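Local atomic coordinates of probable mannosyltransferase KTR4 (Saccharomyces cerevisiae, PDB entry 5A07), a protein that is a probable mannosyltransferase of the glycolipid 2-alpha-mannosyltransferase family, in the GT-A clan, and here binds guanosine-5'-diphosphate and a manganese ion. Residues B[224-229]-B[325-330]; B[293-298]-B[415-420]. All blocks are in the same frame, centred on the assembly; numbering follows the deposited sequence.

Interaction 1 of 2, residues B[224-229]-B[325-330]; sequences KYKYVW and DLDFLR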
ATOM      1  N   LYS B 224      20.062   5.841   3.958  1.00 21.96           N
ATOM      2  CA  LYS B 224      20.023   6.853   4.996  1.00 20.03           C
ATOM      3  C   LYS B 224      18.613   7.226   5.508  1.00 21.98           C
ATOM      4  O   LYS B 224      18.466   8.155   6.308  1.00 22.11           O
ATOM      5  CB  LYS B 224      20.723   8.124   4.469  1.00 22.46           C
ATOM      6  CG  LYS B 224      20.147   8.757   3.183  1.00 23.70           C
ATOM      7  CD  LYS B 224      20.953   9.987   2.717  1.00 25.52           C
ATOM      8  CE  LYS B 224      20.483  10.503   1.376  1.00 24.06           C
ATOM      9  NZ  LYS B 224      20.701   9.591   0.214  1.00 23.44           N
ATOM     10  N   TYR B 225      17.562   6.626   4.984  1.00 22.26           N
ATOM     11  CA  TYR B 225      16.191   7.032   5.406  1.00 19.40           C
ATOM     12  C   TYR B 225      15.519   5.917   6.221  1.00 19.80           C
ATOM     13  O   TYR B 225      15.688   4.748   5.906  1.00 18.62           O
ATOM     14  CB  TYR B 225      15.341   7.355   4.196  1.00 18.56           C
ATOM     15  CG  TYR B 225      15.806   8.517   3.367  1.00 15.92           C
ATOM     16  CD1 TYR B 225      15.845   9.765   3.875  1.00 17.89           C
ATOM     17  CD2 TYR B 225      16.295   8.320   2.113  1.00 18.30           C
ATOM     18  CE1 TYR B 225      16.255  10.846   3.116  1.00 17.97           C
ATOM     19  CE2 TYR B 225      16.726   9.360   1.335  1.00 18.79           C
ATOM     20  CZ  TYR B 225      16.693  10.626   1.836  1.00 19.56           C
ATOM     21  OH  TYR B 225      17.146  11.649   1.037  1.00 22.57           O
ATOM     22  N   LYS B 226      14.662   6.347   7.155  1.00 20.92           N
ATOM     23  CA  LYS B 226      13.776   5.476   7.889  1.00 19.95           C
ATOM     24  C   LYS B 226      12.360   5.386   7.243  1.00 20.68           C
ATOM     25  O   LYS B 226      11.693   4.336   7.330  1.00 20.89           O
ATOM     26  CB  LYS B 226      13.650   5.998   9.345  1.00 21.93           C
ATOM     27  CG  LYS B 226      12.718   5.162  10.226  1.00 22.06           C
ATOM     28  CD  LYS B 226      12.800   5.601  11.659  1.00 24.24           C
ATOM     29  CE  LYS B 226      11.757   4.955  12.558  1.00 26.43           C
ATOM     30  NZ  LYS B 226      11.755   3.486  12.527  1.00 26.10           N
ATOM     31  N   TYR B 227      11.931   6.477   6.583  1.00 18.72           N
ATOM     32  CA  TYR B 227      10.546   6.555   6.052  1.00 17.52           C
ATOM     33  C   TYR B 227      10.566   6.885   4.592  1.00 19.70           C
ATOM     34  O   TYR B 227      11.418   7.702   4.169  1.00 17.14           O
ATOM     35  CB  TYR B 227       9.796   7.648   6.734  1.00 17.82           C
ATOM     36  CG  TYR B 227       9.502   7.404   8.180  1.00 17.79           C
ATOM     37  CD1 TYR B 227       8.509   6.497   8.571  1.00 18.43           C
ATOM     38  CD2 TYR B 227      10.253   8.006   9.164  1.00 18.24           C
ATOM     39  CE1 TYR B 227       8.244   6.250   9.882  1.00 19.04           C
ATOM     40  CE2 TYR B 227       9.971   7.758  10.498  1.00 21.01           C
ATOM     41  CZ  TYR B 227       8.957   6.896  10.863  1.00 20.55           C
ATOM     42  OH  TYR B 227       8.690   6.618  12.226  1.00 23.00           O
ATOM     43  N   VAL B 228       9.580   6.349   3.859  1.00 18.00           N
ATOM     44  CA  VAL B 228       9.365   6.758   2.482  1.00 18.21           C
ATOM     45  C   VAL B 228       7.894   7.095   2.369  1.00 18.58           C
ATOM     46  O   VAL B 228       7.037   6.461   3.021  1.00 15.79           O
ATOM     47  CB  VAL B 228       9.754   5.732   1.388  1.00 21.86           C
ATOM     48  CG1 VAL B 228      11.267   5.342   1.415  1.00 20.26           C
ATOM     49  CG2 VAL B 228       8.926   4.534   1.477  1.00 24.96           C
ATOM     50  N   TRP B 229       7.609   8.106   1.557  1.00 15.45           N
ATOM     51  CA  TRP B 229       6.305   8.351   1.028  1.00 14.19           C
ATOM     52  C   TRP B 229       6.429   7.962  -0.446  1.00 14.78           C
ATOM     53  O   TRP B 229       7.032   8.707  -1.234  1.00 15.53           O
ATOM     54  CB  TRP B 229       5.988   9.839   1.236  1.00 15.72           C
ATOM     55  CG  TRP B 229       4.629  10.295   0.800  1.00 15.47           C
ATOM     56  CD1 TRP B 229       3.928   9.872  -0.296  1.00 15.93           C
ATOM     57  CD2 TRP B 229       3.846  11.317   1.422  1.00 15.89           C
ATOM     58  NE1 TRP B 229       2.692  10.548  -0.371  1.00 16.96           N
ATOM     59  CE2 TRP B 229       2.626  11.436   0.676  1.00 17.14           C
ATOM     60  CE3 TRP B 229       4.047  12.144   2.526  1.00 15.33           C
ATOM     61  CZ2 TRP B 229       1.638  12.352   1.026  1.00 16.87           C
ATOM     62  CZ3 TRP B 229       3.047  12.989   2.919  1.00 16.52           C
ATOM     63  CH2 TRP B 229       1.837  13.086   2.162  1.00 16.27           C
ATOM     64  N   ASP B 325       7.551   2.749   7.209  1.00 18.49           N
ATOM     65  CA  ASP B 325       8.674   2.696   8.113  1.00 20.26           C
ATOM     66  C   ASP B 325       9.563   1.569   7.600  1.00 21.60           C
ATOM     67  O   ASP B 325       9.256   0.386   7.720  1.00 19.49           O
ATOM     68  CB  ASP B 325       8.184   2.459   9.551  1.00 22.74           C
ATOM     69  CG  ASP B 325       9.313   2.455  10.622  1.00 24.56           C
ATOM     70  OD1 ASP B 325      10.503   2.289  10.227  1.00 26.05           O
ATOM     71  OD2 ASP B 325       8.991   2.665  11.833  1.00 23.83           O
ATOM     72  N   LEU B 326      10.681   1.950   6.980  1.00 20.20           N
ATOM     73  CA  LEU B 326      11.547   0.954   6.378  1.00 21.38           C
ATOM     74  C   LEU B 326      12.186  -0.024   7.383  1.00 22.37           C
ATOM     75  O   LEU B 326      12.603  -1.104   6.953  1.00 22.97           O
ATOM     76  CB  LEU B 326      12.669   1.590   5.552  1.00 21.66           C
ATOM     77  CG  LEU B 326      12.248   2.501   4.388  1.00 19.92           C
ATOM     78  CD1 LEU B 326      13.449   2.978   3.596  1.00 20.59           C
ATOM     79  CD2 LEU B 326      11.305   1.777   3.480  1.00 20.16           C
ATOM     80  N   ASP B 327      12.217   0.326   8.648  1.00 23.23           N
ATOM     81  CA  ASP B 327      12.657  -0.632   9.701  1.00 29.16           C
ATOM     82  C   ASP B 327      11.790  -1.898   9.676  1.00 31.32           C
ATOM     83  O   ASP B 327      12.288  -2.963   9.961  1.00 27.70           O
ATOM     84  CB  ASP B 327      12.493  -0.048  11.080  1.00 28.55           C
ATOM     85  CG  ASP B 327      13.504   1.037  11.419  1.00 36.14           C
ATOM     86  OD1 ASP B 327      14.345   1.388  10.624  1.00 39.13           O
ATOM     87  OD2 ASP B 327      13.496   1.503  12.584  1.00 43.00           O
ATOM     88  N   PHE B 328      10.485  -1.797   9.343  1.00 24.27           N
ATOM     89  CA  PHE B 328       9.717  -2.996   9.224  1.00 21.97           C
ATOM     90  C   PHE B 328      10.167  -3.883   8.046  1.00 23.76           C
ATOM     91  O   PHE B 328      10.324  -5.087   8.170  1.00 22.20           O
ATOM     92  CB  PHE B 328       8.183  -2.695   9.189  1.00 20.30           C
ATOM     93  CG  PHE B 328       7.375  -3.898   8.975  1.00 22.47           C
ATOM     94  CD1 PHE B 328       7.262  -4.881   9.971  1.00 23.76           C
ATOM     95  CD2 PHE B 328       6.757  -4.129   7.758  1.00 24.66           C
ATOM     96  CE1 PHE B 328       6.531  -6.043   9.752  1.00 20.07           C
ATOM     97  CE2 PHE B 328       6.018  -5.282   7.548  1.00 25.15           C
ATOM     98  CZ  PHE B 328       5.890  -6.249   8.567  1.00 22.91           C
ATOM     99  N   LEU B 329      10.385  -3.267   6.885  1.00 20.44           N
ATOM    100  CA  LEU B 329      10.755  -4.021   5.700  1.00 21.19           C
ATOM    101  C   LEU B 329      12.160  -4.648   5.882  1.00 21.34           C
ATOM    102  O   LEU B 329      12.478  -5.638   5.253  1.00 18.43           O
ATOM    103  CB  LEU B 329      10.790  -3.113   4.483  1.00 21.72           C
ATOM    104  CG  LEU B 329       9.468  -2.382   4.133  1.00 22.54           C
ATOM    105  CD1 LEU B 329       9.525  -1.735   2.786  1.00 23.77           C
ATOM    106  CD2 LEU B 329       8.298  -3.298   4.216  1.00 21.75           C
ATOM    107  N   ARG B 330      12.999  -3.954   6.624  1.00 17.63           N
ATOM    108  CA  ARG B 330      14.358  -4.416   6.884  1.00 21.44           C
ATOM    109  C   ARG B 330      14.445  -5.499   7.993  1.00 24.40           C
ATOM    110  O   ARG B 330      15.526  -6.027   8.223  1.00 26.43           O
ATOM    111  CB  ARG B 330      15.216  -3.230   7.226  1.00 21.38           C
ATOM    112  CG  ARG B 330      15.463  -2.334   6.011  1.00 22.59           C
ATOM    113  CD  ARG B 330      16.064  -0.990   6.435  1.00 23.51           C
ATOM    114  NE  ARG B 330      16.342  -0.243   5.193  1.00 22.66           N
ATOM    115  CZ  ARG B 330      16.506   1.066   5.121  1.00 19.57           C
ATOM    116  NH1 ARG B 330      16.332   1.803   6.151  1.00 20.85           N
ATOM    117  NH2 ARG B 330      16.742   1.632   3.964  1.00 23.49           N
TER
HETATM  118  O   HOH W   1       7.447   4.364  12.730  1.00 18.19           O

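Interaction 2 of 2, residues B[293-298]-B[415-420]; sequences FAWLKD and QNCQAT. With ACT (acetate ion), chain H.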
ATOM      1  N   PHE B 293      -5.867 -10.537  11.207  1.00 21.94           N
ATOM      2  CA  PHE B 293      -6.251 -11.832  10.678  1.00 21.35           C
ATOM      3  C   PHE B 293      -7.635 -11.892  10.093  1.00 22.69           C
ATOM      4  O   PHE B 293      -7.834 -12.531   9.090  1.00 21.27           O
ATOM      5  CB  PHE B 293      -6.101 -12.913  11.769  1.00 22.88           C
ATOM      6  CG  PHE B 293      -4.737 -12.944  12.373  1.00 24.40           C
ATOM      7  CD1 PHE B 293      -3.619 -13.166  11.596  1.00 24.55           C
ATOM      8  CD2 PHE B 293      -4.565 -12.755  13.730  1.00 27.72           C
ATOM      9  CE1 PHE B 293      -2.339 -13.182  12.160  1.00 26.44           C
ATOM     10  CE2 PHE B 293      -3.295 -12.794  14.287  1.00 26.47           C
ATOM     11  CZ  PHE B 293      -2.178 -12.977  13.490  1.00 26.06           C
ATOM     12  N   ALA B 294      -8.607 -11.195  10.691  1.00 20.37           N
ATOM     13  CA  ALA B 294      -9.910 -11.181  10.144  1.00 20.64           C
ATOM     14  C   ALA B 294      -9.955 -10.560   8.710  1.00 18.82           C
ATOM     15  O   ALA B 294     -10.644 -11.051   7.793  1.00 18.41           O
ATOM     16  CB  ALA B 294     -10.831 -10.454  11.113  1.00 23.54           C
ATOM     17  N   TRP B 295      -9.216  -9.500   8.534  1.00 18.40           N
ATOM     18  CA  TRP B 295      -9.111  -8.822   7.230  1.00 18.07           C
ATOM     19  C   TRP B 295      -8.589  -9.739   6.148  1.00 17.62           C
ATOM     20  O   TRP B 295      -9.103  -9.714   5.024  1.00 20.26           O
ATOM     21  CB  TRP B 295      -8.191  -7.625   7.387  1.00 18.18           C
ATOM     22  CG  TRP B 295      -7.945  -6.734   6.233  1.00 18.32           C
ATOM     23  CD1 TRP B 295      -8.850  -5.981   5.570  1.00 18.25           C
ATOM     24  CD2 TRP B 295      -6.682  -6.446   5.624  1.00 16.03           C
ATOM     25  NE1 TRP B 295      -8.242  -5.253   4.582  1.00 15.57           N
ATOM     26  CE2 TRP B 295      -6.907  -5.490   4.621  1.00 16.36           C
ATOM     27  CE3 TRP B 295      -5.411  -6.896   5.816  1.00 16.50           C
ATOM     28  CZ2 TRP B 295      -5.894  -5.007   3.812  1.00 16.50           C
ATOM     29  CZ3 TRP B 295      -4.390  -6.379   5.042  1.00 18.00           C
ATOM     30  CH2 TRP B 295      -4.646  -5.446   4.046  1.00 17.01           C
ATOM     31  N   LEU B 296      -7.621 -10.595   6.451  1.00 19.97           N
ATOM     32  CA  LEU B 296      -7.151 -11.620   5.506  1.00 20.13           C
ATOM     33  C   LEU B 296      -8.178 -12.757   5.207  1.00 20.88           C
ATOM     34  O   LEU B 296      -8.137 -13.379   4.163  1.00 20.84           O
ATOM     35  CB  LEU B 296      -5.910 -12.272   6.039  1.00 22.54           C
ATOM     36  CG  LEU B 296      -4.753 -11.350   6.394  1.00 20.75           C
ATOM     37  CD1 LEU B 296      -3.604 -12.111   6.982  1.00 21.94           C
ATOM     38  CD2 LEU B 296      -4.312 -10.616   5.106  1.00 21.63           C
ATOM     39  N   LYS B 297      -9.125 -12.988   6.098  1.00 18.84           N
ATOM     40  CA  LYS B 297      -9.992 -14.161   6.034  1.00 20.00           C
ATOM     41  C   LYS B 297     -11.437 -13.844   5.735  1.00 19.85           C
ATOM     42  O   LYS B 297     -12.255 -14.751   5.698  1.00 22.97           O
ATOM     43  CB  LYS B 297      -9.910 -14.913   7.357  1.00 20.62           C
ATOM     44  CG  LYS B 297      -8.554 -15.369   7.764  1.00 21.13           C
ATOM     45  CD  LYS B 297      -7.887 -16.330   6.809  1.00 23.51           C
ATOM     46  CE  LYS B 297      -8.768 -17.536   6.493  1.00 26.85           C
ATOM     47  NZ  LYS B 297      -8.057 -18.550   5.600  1.00 29.26           N
ATOM     48  N   ASP B 298     -11.769 -12.585   5.419  1.00 19.50           N
ATOM     49  CA  ASP B 298     -13.124 -12.190   5.176  1.00 19.75           C
ATOM     50  C   ASP B 298     -13.601 -12.672   3.837  1.00 25.56           C
ATOM     51  O   ASP B 298     -13.191 -12.162   2.762  1.00 20.23           O
ATOM     52  CB  ASP B 298     -13.329 -10.658   5.256  1.00 21.44           C
ATOM     53  CG  ASP B 298     -14.804 -10.278   5.358  1.00 20.76           C
ATOM     54  OD1 ASP B 298     -15.681 -11.154   5.156  1.00 20.94           O
ATOM     55  OD2 ASP B 298     -15.128  -9.070   5.512  1.00 19.96           O
ATOM     56  N   GLN B 415     -15.001  -3.977  -5.113  1.00 19.10           N
ATOM     57  CA  GLN B 415     -13.572  -4.032  -4.942  1.00 19.53           C
ATOM     58  C   GLN B 415     -13.044  -3.278  -3.678  1.00 16.67           C
ATOM     59  O   GLN B 415     -11.916  -3.388  -3.357  1.00 17.41           O
ATOM     60  CB  GLN B 415     -12.885  -3.507  -6.238  1.00 21.28           C
ATOM     61  CG  GLN B 415     -13.271  -4.280  -7.504  1.00 19.74           C
ATOM     62  CD  GLN B 415     -13.081  -5.750  -7.355  1.00 21.39           C
ATOM     63  OE1 GLN B 415     -11.996  -6.213  -7.166  1.00 24.35           O
ATOM     64  NE2 GLN B 415     -14.185  -6.514  -7.426  1.00 26.29           N
ATOM     65  N   ASN B 416     -13.903  -2.569  -2.978  1.00 18.56           N
ATOM     66  CA  ASN B 416     -13.552  -1.841  -1.753  1.00 17.95           C
ATOM     67  C   ASN B 416     -13.532  -2.829  -0.564  1.00 19.18           C
ATOM     68  O   ASN B 416     -14.532  -3.508  -0.324  1.00 17.97           O
ATOM     69  CB  ASN B 416     -14.584  -0.767  -1.499  1.00 19.00           C
ATOM     70  CG  ASN B 416     -14.113   0.292  -0.508  1.00 19.21           C
ATOM     71  OD1 ASN B 416     -13.044   0.180   0.107  1.00 14.94           O
ATOM     72  ND2 ASN B 416     -14.922   1.287  -0.338  1.00 19.43           N
ATOM     73  N   CYS B 417     -12.382  -2.901   0.108  1.00 18.09           N
ATOM     74  CA  CYS B 417     -12.241  -3.699   1.321  1.00 17.76           C
ATOM     75  C   CYS B 417     -12.206  -2.859   2.571  1.00 18.03           C
ATOM     76  O   CYS B 417     -12.012  -3.367   3.662  1.00 19.25           O
ATOM     77  CB  CYS B 417     -11.032  -4.614   1.200  1.00 19.16           C
ATOM     78  SG  CYS B 417     -11.115  -5.917   2.467  1.00 21.72           S
ATOM     79  N   GLN B 418     -12.420  -1.545   2.456  1.00 16.77           N
ATOM     80  CA  GLN B 418     -12.239  -0.666   3.583  1.00 15.80           C
ATOM     81  C   GLN B 418     -13.225  -0.986   4.741  1.00 16.68           C
ATOM     82  O   GLN B 418     -12.835  -0.869   5.897  1.00 15.53           O
ATOM     83  CB  GLN B 418     -12.317   0.801   3.182  1.00 15.93           C
ATOM     84  CG  GLN B 418     -12.062   1.802   4.320  1.00 15.88           C
ATOM     85  CD  GLN B 418     -10.608   1.791   4.737  1.00 18.21           C
ATOM     86  OE1 GLN B 418      -9.710   1.863   3.881  1.00 21.43           O
ATOM     87  NE2 GLN B 418     -10.360   1.690   5.991  1.00 19.04           N
ATOM     88  N   ALA B 419     -14.469  -1.401   4.447  1.00 15.56           N
ATOM     89  CA  ALA B 419     -15.424  -1.761   5.494  1.00 16.21           C
ATOM     90  C   ALA B 419     -14.906  -2.888   6.353  1.00 16.48           C
ATOM     91  O   ALA B 419     -15.097  -2.864   7.561  1.00 17.82           O
ATOM     92  CB  ALA B 419     -16.787  -2.137   4.911  1.00 18.03           C
ATOM     93  N   THR B 420     -14.232  -3.864   5.747  1.00 18.21           N
ATOM     94  CA  THR B 420     -13.640  -4.969   6.496  1.00 17.89           C
ATOM     95  C   THR B 420     -12.546  -4.498   7.465  1.00 18.16           C
ATOM     96  O   THR B 420     -12.519  -4.889   8.640  1.00 17.48           O
ATOM     97  CB  THR B 420     -13.117  -6.072   5.552  1.00 18.87           C
ATOM     98  OG1 THR B 420     -14.224  -6.598   4.837  1.00 21.67           O
ATOM     99  CG2 THR B 420     -12.381  -7.190   6.315  1.00 17.59           C
TER
HETATM  100  C   ACT H1465      -9.495 -21.977   4.488  1.00 34.14           C
HETATM  101  O   ACT H1465     -10.673 -21.555   4.327  1.00 33.12           O
HETATM  102  OXT ACT H1465      -8.550 -21.314   4.992  1.00 30.85           O
HETATM  103  CH3 ACT H1465      -9.174 -23.398   4.040  1.00 39.10           C

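Interaction 1 of 2, residues B[224-229]-B[325-330]
In the mixed beta-sheet of the GT-A fold, strand 227-230 runs antiparallel to strand 322-325, and Y227 faces D325 as a non-hydrogen-bonded pair just where the second strand turns into a short, weakly bonded helical turn (326-329). D325 is the N-cap of that turn. Its OD1 accepts from D327 N (3.0 Å) and also from K226 NZ (2.9 Å), the two donors arriving from opposite faces of the carboxylate, D327 N on the anti side and K226 NZ on the syn side. The K226 chain starts with CG anti to the backbone N (chi1 179°) and bends at its end, where chi4 (55°) sets NZ between two acids. There NZ meets D327 OD2 at 2.6 Å from above the carboxylate plane, so both aspartates share one ammonium in a salt-bridge network. K226 CG lies over one face of the Y227 ring, offset toward its rim. Y227 OH, which also bonds N250, reaches D325 OD2 through a water, while Y227 CE1 touches D325 CB obliquely at 3.8 Å. The backbones are tied by L326 N to K226 O (2.6 Å). L326 CB lies over one face of the R330 guanidinium, toward its rim, and L326 CD1 rests against V228 CG1. R330 NH2 is held by Y217 O and L222 O, and NH1 donates to Y225 O at 3.0 Å, the oxygen tilted 18° out of the guanidinium plane.

Interaction 2 of 2, residues B[293-298]-B[415-420]
C417 and T420 meet W295 and D298 where the start of helix 418-425 packs beside the short helix 293-297, in a disulfide-linked part of this GT-A-fold protein. Just before the helix, N416 forms an Asx turn: its OD1 accepts from Q418 N at 3.0 Å, the donor lying well above the carbonyl plane. C417 follows as the N-cap residue. Its SG, tied to C315 by a disulfide, makes an oblique sulfur-aromatic contact with W295, 4.4 Å from the centroid of the five-membered ring and 59° off its normal. The closest ring atom is NE1, at 3.6 Å from SG, but the hydrogen bond of W295 NE1 goes to N261 OD1. The same indole stacks on F317 and meets W421 edge-to-face, so its orientation is fixed by several neighbours. The chain passes through Q418 and A419 before T420 comes back to the contact and supplies most of its side of it. Its two branches divide the work. CG2, anti to the backbone N, sits at the edge of the indole near its plane, 3.8 Å from W295 CD1, and also touches D298 CB at 3.7 Å. OG1 donates to the buried carboxylate of D298, whose OD1 is hydrogen-bonded to S300 OG; T420 OG1 meets D298 OD2 on its anti side at 2.7 Å.

How the interactions relate
Interactions 1 and 2 lie on opposite sides of the chain's centre, with their own centres 25 Å apart and their nearest atoms about 11 Å apart, so they do not touch. Along the chain their segments alternate: 293-298 falls between the two segments of interaction 1, and 325-330 between those of interaction 2. Strand 256-262 links them: it pairs with strand 322-325, which leads into interaction 1, while its residue N261 holds the tryptophan of interaction 2. Helix 354-365 likewise packs against side chains from both. Neither contact includes a residue of the GDP pocket; the V228 side chain of interaction 1 is about 12 Å from the bound guanosine-5'-diphosphate.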